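Local coordinates for N-acetylglucosamine-specific lectin (Saxidomus purpuratus, PDB 6M5M), which binds N-acetylglucosamine through a C-type lectin domain that also carries calcium ions, and so probably serves in carbohydrate recognition, at residues P118-G123 against W137-D142; Y86-G91 against E122-Y127. All coordinates share one frame; numbering follows the deposited sequence.

Contact 1 (P118-G123 against W137-D142). With CA (calcium ion), chain E; NAG (2-acetamido-2-deoxy-beta-D-glucopyranose), chain D.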
# COMPACT_ATOMS: atom_id res chain seq x y z
N PRO A 118 -12.12 -14.99 18.76
CA PRO A 118 -11.58 -16.32 19.06
C PRO A 118 -12.41 -17.02 20.13
O PRO A 118 -12.87 -16.38 21.02
CB PRO A 118 -10.22 -15.97 19.64
CG PRO A 118 -10.51 -14.74 20.42
CD PRO A 118 -11.42 -13.96 19.50
N ASP A 119 -12.57 -18.34 20.00
CA ASP A 119 -13.44 -19.13 20.91
C ASP A 119 -12.61 -19.79 22.02
O ASP A 119 -13.21 -20.48 22.86
CB ASP A 119 -14.26 -20.16 20.13
CG ASP A 119 -13.44 -21.11 19.28
OD1 ASP A 119 -12.25 -21.28 19.57
OD2 ASP A 119 -14.00 -21.67 18.34
N ALA A 120 -11.30 -19.56 22.05
CA ALA A 120 -10.37 -20.12 23.06
C ALA A 120 -8.99 -19.47 22.93
O ALA A 120 -8.64 -18.99 21.84
CB ALA A 120 -10.27 -21.62 22.89
N ASP A 121 -8.23 -19.51 24.02
CA ASP A 121 -6.88 -18.90 24.13
C ASP A 121 -5.82 -19.89 23.61
O ASP A 121 -6.18 -20.99 23.13
CB ASP A 121 -6.64 -18.47 25.58
CG ASP A 121 -7.82 -17.73 26.19
OD1 ASP A 121 -8.23 -16.68 25.64
OD2 ASP A 121 -8.36 -18.23 27.18
N GLU A 122 -4.54 -19.50 23.70
CA GLU A 122 -3.38 -20.32 23.27
C GLU A 122 -3.63 -20.97 21.90
O GLU A 122 -3.32 -22.18 21.73
CB GLU A 122 -3.08 -21.36 24.36
CG GLU A 122 -2.68 -20.72 25.68
CD GLU A 122 -2.80 -21.66 26.86
OE1 GLU A 122 -3.88 -22.29 27.02
OE2 GLU A 122 -1.83 -21.77 27.63
N GLY A 123 -4.15 -20.20 20.94
CA GLY A 123 -4.25 -20.64 19.53
C GLY A 123 -3.35 -19.84 18.62
O GLY A 123 -2.59 -19.01 19.09
N TRP A 137 -11.08 -14.51 10.17
CA TRP A 137 -10.09 -15.05 11.14
C TRP A 137 -10.75 -16.07 12.06
O TRP A 137 -11.88 -15.84 12.53
CB TRP A 137 -9.46 -13.92 11.94
CG TRP A 137 -8.87 -12.82 11.12
CD1 TRP A 137 -8.51 -12.87 9.81
CD2 TRP A 137 -8.50 -11.51 11.59
NE1 TRP A 137 -7.99 -11.66 9.43
CE2 TRP A 137 -7.96 -10.81 10.49
CE3 TRP A 137 -8.57 -10.86 12.83
CZ2 TRP A 137 -7.52 -9.49 10.57
CZ3 TRP A 137 -8.12 -9.55 12.92
CH2 TRP A 137 -7.58 -8.89 11.80
N ASN A 138 -10.05 -17.18 12.31
CA ASN A 138 -10.39 -18.18 13.36
C ASN A 138 -9.11 -18.44 14.15
O ASN A 138 -8.03 -18.15 13.65
CB ASN A 138 -10.99 -19.43 12.71
CG ASN A 138 -11.07 -20.64 13.62
OD1 ASN A 138 -12.00 -20.74 14.42
ND2 ASN A 138 -10.12 -21.55 13.48
N ASP A 139 -9.28 -18.89 15.39
CA ASP A 139 -8.21 -19.39 16.28
C ASP A 139 -8.29 -20.92 16.29
O ASP A 139 -9.42 -21.45 16.48
CB ASP A 139 -8.38 -18.87 17.71
CG ASP A 139 -9.68 -19.32 18.36
OD1 ASP A 139 -10.75 -18.83 17.94
OD2 ASP A 139 -9.59 -20.21 19.24
N HIS A 140 -7.15 -21.56 16.04
CA HIS A 140 -6.93 -23.03 16.08
C HIS A 140 -5.98 -23.33 17.25
O HIS A 140 -5.00 -22.60 17.37
CB HIS A 140 -6.32 -23.53 14.74
CG HIS A 140 -6.47 -25.01 14.58
ND1 HIS A 140 -7.76 -25.59 14.55
CD2 HIS A 140 -5.59 -26.02 14.51
CE1 HIS A 140 -7.62 -26.89 14.47
NE2 HIS A 140 -6.32 -27.19 14.39
N GLN A 141 -6.20 -24.39 18.03
CA GLN A 141 -5.39 -24.67 19.25
C GLN A 141 -4.30 -25.72 18.98
O GLN A 141 -3.62 -26.09 19.94
CB GLN A 141 -6.30 -25.05 20.41
CG GLN A 141 -6.85 -23.85 21.18
CD GLN A 141 -7.56 -22.84 20.30
OE1 GLN A 141 -8.47 -23.17 19.56
NE2 GLN A 141 -7.19 -21.57 20.43
N ASP A 142 -4.09 -26.13 17.72
CA ASP A 142 -2.92 -26.96 17.32
C ASP A 142 -2.06 -26.14 16.37
O ASP A 142 -2.36 -26.07 15.11
CB ASP A 142 -3.28 -28.32 16.72
CG ASP A 142 -2.08 -29.18 16.33
OD1 ASP A 142 -0.93 -28.73 16.46
OD2 ASP A 142 -2.29 -30.31 15.88
CA CA E . -10.35 -22.33 18.39
C1 NAG D . -12.22 -26.02 12.08
C2 NAG D . -11.02 -25.11 12.20
C3 NAG D . -11.17 -25.06 13.73
C4 NAG D . -12.52 -24.49 14.04
C5 NAG D . -13.68 -25.15 13.29
C6 NAG D . -14.95 -24.40 13.59
C7 NAG D . -8.78 -24.88 11.33
C8 NAG D . -7.59 -25.62 10.94
N2 NAG D . -9.81 -25.67 11.71
O1 NAG D . -12.09 -27.25 11.50
O3 NAG D . -10.21 -24.27 14.39
O4 NAG D . -12.84 -24.59 15.46
O5 NAG D . -13.35 -25.23 11.87
O6 NAG D . -14.88 -23.14 12.97
O7 NAG D . -8.81 -23.65 11.29
O HOH W 1 -12.01 -22.29 16.62
O HOH W 2 -9.86 -24.45 17.27
O HOH W 3 -11.18 -23.56 20.05
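Gly-123 and Gln-141 bring the backbones together, 4.2 Å from CA to CA, where the irregular loop 118-123 swings past the end of strand 136-140. A calcium ion organises the rest. Asp-119 OD1 (2.5 Å), Asp-139 OD2 (2.4 Å) and Gln-141 OE1 (2.4 Å) bind the metal, Asp-139 adds its carbonyl oxygen, and three waters bring the oxygens to seven. Both aspartates hold CG between backbone N and carbonyl carbon (chi1 56° and 62°), and their carboxylates, turned 81° against each other, each offer one oxygen; the ion probably offsets the repulsion between the acids. The amide of Gln-141 is gripped by its nitrogen too: NE2 donates to Asp-121 O (2.9 Å) from above the carbonyl plane and to the anti lone pair of Asp-139 OD2 (3.0 Å), which fixes the amide's rotation with OE1 on the metal. N-acetylglucosamine approaches through a second shell. Its O3 takes a hydrogen bond from Asn-138 ND2 (2.9 Å) and lies in the ring plane of His-140, hydrogen-bonded to ND1, while calcium-bound waters link O3 and O4 to the ion. Asn-138 OD1 is held by Arg-117, which itself bonds the sugar. With Pro-118 following a cis peptide and Trp-137, Asn-138 and Asp-139 forming the WND motif, this is the sugar-binding calcium site of a C-type lectin domain, here joined to its sugar by water.

Contact 2 (Y86-G91 against E122-Y127). With NAG (2-acetamido-2-deoxy-beta-D-glucopyranose), chain D.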
# COMPACT_ATOMS: atom_id res chain seq x y z
N TYR A 86 -8.48 -23.11 4.59
CA TYR A 86 -7.77 -22.32 5.64
C TYR A 86 -6.32 -22.01 5.26
O TYR A 86 -5.58 -22.78 4.59
CB TYR A 86 -7.83 -22.98 7.04
CG TYR A 86 -7.26 -24.38 7.12
CD1 TYR A 86 -5.93 -24.63 7.43
CD2 TYR A 86 -8.06 -25.48 6.93
CE1 TYR A 86 -5.41 -25.91 7.55
CE2 TYR A 86 -7.56 -26.77 7.05
CZ TYR A 86 -6.22 -27.01 7.33
OH TYR A 86 -5.75 -28.29 7.41
N TYR A 87 -5.89 -20.82 5.66
CA TYR A 87 -4.55 -20.28 5.41
C TYR A 87 -4.03 -19.71 6.72
O TYR A 87 -4.76 -18.91 7.37
CB TYR A 87 -4.62 -19.17 4.36
CG TYR A 87 -4.80 -19.60 2.92
CD1 TYR A 87 -6.03 -19.97 2.42
CD2 TYR A 87 -3.76 -19.48 2.03
CE1 TYR A 87 -6.20 -20.27 1.07
CE2 TYR A 87 -3.90 -19.79 0.67
CZ TYR A 87 -5.14 -20.18 0.19
OH TYR A 87 -5.34 -20.50 -1.14
N TRP A 88 -2.81 -20.08 7.09
CA TRP A 88 -2.13 -19.56 8.30
C TRP A 88 -1.72 -18.10 8.11
O TRP A 88 -1.07 -17.74 7.10
CB TRP A 88 -0.97 -20.46 8.68
CG TRP A 88 -1.38 -21.84 9.08
CD1 TRP A 88 -0.90 -23.01 8.60
CD2 TRP A 88 -2.25 -22.19 10.15
NE1 TRP A 88 -1.44 -24.06 9.25
CE2 TRP A 88 -2.29 -23.60 10.20
CE3 TRP A 88 -3.04 -21.46 11.03
CZ2 TRP A 88 -3.08 -24.26 11.14
CZ3 TRP A 88 -3.77 -22.11 11.99
CH2 TRP A 88 -3.79 -23.49 12.03
N ILE A 89 -1.93 -17.29 9.16
CA ILE A 89 -1.48 -15.87 9.16
C ILE A 89 -0.72 -15.55 10.47
O ILE A 89 -0.66 -16.41 11.33
CB ILE A 89 -2.64 -14.93 8.91
CG1 ILE A 89 -3.73 -15.05 9.97
CG2 ILE A 89 -3.17 -15.16 7.51
CD1 ILE A 89 -4.71 -13.95 9.90
N GLY A 90 -0.14 -14.35 10.54
CA GLY A 90 0.85 -14.02 11.58
C GLY A 90 0.21 -13.45 12.83
O GLY A 90 0.66 -12.38 13.28
N GLY A 91 -0.78 -14.14 13.38
CA GLY A 91 -1.42 -13.81 14.67
C GLY A 91 -1.41 -15.01 15.61
O GLY A 91 -1.66 -16.15 15.15
N GLU A 122 -4.54 -19.50 23.70
CA GLU A 122 -3.38 -20.32 23.27
C GLU A 122 -3.63 -20.97 21.90
O GLU A 122 -3.32 -22.18 21.73
CB GLU A 122 -3.08 -21.36 24.36
CG GLU A 122 -2.68 -20.72 25.68
CD GLU A 122 -2.80 -21.66 26.86
OE1 GLU A 122 -3.88 -22.29 27.02
OE2 GLU A 122 -1.83 -21.77 27.63
N GLY A 123 -4.15 -20.20 20.94
CA GLY A 123 -4.25 -20.64 19.53
C GLY A 123 -3.35 -19.84 18.62
O GLY A 123 -2.59 -19.01 19.09
N CYS A 124 -3.38 -20.17 17.34
CA CYS A 124 -2.79 -19.41 16.21
C CYS A 124 -3.94 -19.11 15.25
O CYS A 124 -4.93 -19.85 15.29
CB CYS A 124 -1.68 -20.16 15.51
SG CYS A 124 -1.98 -21.94 15.41
N MET A 125 -3.79 -18.10 14.40
CA MET A 125 -4.90 -17.59 13.57
C MET A 125 -4.74 -18.06 12.11
O MET A 125 -3.61 -18.07 11.55
CB MET A 125 -4.96 -16.06 13.63
CG MET A 125 -4.81 -15.52 15.05
SD MET A 125 -4.76 -13.68 15.21
CE MET A 125 -6.18 -13.21 14.21
N ASP A 126 -5.88 -18.31 11.50
CA ASP A 126 -5.93 -18.64 10.07
C ASP A 126 -7.15 -17.98 9.46
O ASP A 126 -8.04 -17.58 10.19
CB ASP A 126 -6.00 -20.16 9.84
CG ASP A 126 -7.13 -20.89 10.54
OD1 ASP A 126 -7.84 -20.27 11.28
OD2 ASP A 126 -7.26 -22.08 10.33
N TYR A 127 -7.09 -17.72 8.16
CA TYR A 127 -8.35 -17.42 7.44
C TYR A 127 -8.99 -18.80 7.28
O TYR A 127 -8.29 -19.75 7.01
CB TYR A 127 -8.10 -16.71 6.12
CG TYR A 127 -8.02 -15.21 6.23
CD1 TYR A 127 -9.15 -14.43 6.15
CD2 TYR A 127 -6.82 -14.58 6.43
CE1 TYR A 127 -9.09 -13.05 6.25
CE2 TYR A 127 -6.74 -13.21 6.53
CZ TYR A 127 -7.88 -12.44 6.44
OH TYR A 127 -7.80 -11.09 6.55
C1 NAG D . -12.22 -26.02 12.08
C2 NAG D . -11.02 -25.11 12.20
C3 NAG D . -11.17 -25.06 13.73
C4 NAG D . -12.52 -24.49 14.04
C5 NAG D . -13.68 -25.15 13.29
C6 NAG D . -14.95 -24.40 13.59
C7 NAG D . -8.78 -24.88 11.33
C8 NAG D . -7.59 -25.62 10.94
N2 NAG D . -9.81 -25.67 11.71
O1 NAG D . -12.09 -27.25 11.50
O3 NAG D . -10.21 -24.27 14.39
O4 NAG D . -12.84 -24.59 15.46
O5 NAG D . -13.35 -25.23 11.87
O6 NAG D . -14.88 -23.14 12.97
O7 NAG D . -8.81 -23.65 11.29
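Tyr-87 and Tyr-127 form an antiparallel hydrogen-bonded pair, each N donating to the other's O, and Trp-88 with Asp-126 is the non-hydrogen-bonded pair beside it. Ile-89 N continues the backbone pairing to Met-125 O (3.0 Å, nearly straight at 169°). Beyond it the 86-91 chain turns a corner at Gly-90, the centre of an inverse gamma turn, before Gly-91 O accepts from Met-125 N.

Apolar packing occupies both faces. On the side of Tyr-127, Ile-89 CG2 reaches the edge of the tyrosine ring in its plane, 3.9 Å from CD2, and Met-125, with CG anti to its carbonyl carbon (chi1 -46°) and extended at the next bond, lays SD 3.4 Å from Gly-91 CA. On the side of Asp-126, the Trp-88 indole sets CE3 against Asp-126 CB (3.4 Å), its plane only 17° from that of the carboxylate. Cys-124 SG, in disulfide with Cys-143, sits obliquely to the six-membered ring of Trp-88, a sulfur-aromatic contact.

Polar and ligand contacts gather on this second face. Asp-126 OD2 lies only 2.4 Å from the acetamido oxygen O7 of N-acetylglucosamine, very short for two oxygens and consistent with a carboxyl group that carries a proton. The ring of Tyr-86, whose OH is tied to Lys-147 O, turns one face to the sugar's methyl C8, 3.8 Å above the ring centre, as in a CH-pi contact. Of these two central strands of the C-type lectin sheet, one face, with Tyr-87 and Tyr-127, packs on helix 68-78, and the other, with Trp-88 and Asp-126, receives the N-acetyl group beside its indole.

The two contacts lie with centres 8 Å apart in one C-type lectin domain and share Glu-122 and Gly-123, where the calcium-site loop runs into strand 124-130. Along the chain strand 86-94 comes first, then this loop and strand, then strand 136-140; in the antiparallel sheet 124-130 lies between the other two. Direct bridges join the contacts: His-140 N probably bonds to Cys-124 O, Trp-137 NE1 to Tyr-127 OH, and His-140 packs on Trp-88. One sugar spans both: contact 1 holds O3 and O4, and both hold the acetamido group, with His-140 of contact 1 covering the methyl on the side opposite Tyr-86, an arrangement consistent with recognition of N-acetylglucosamine.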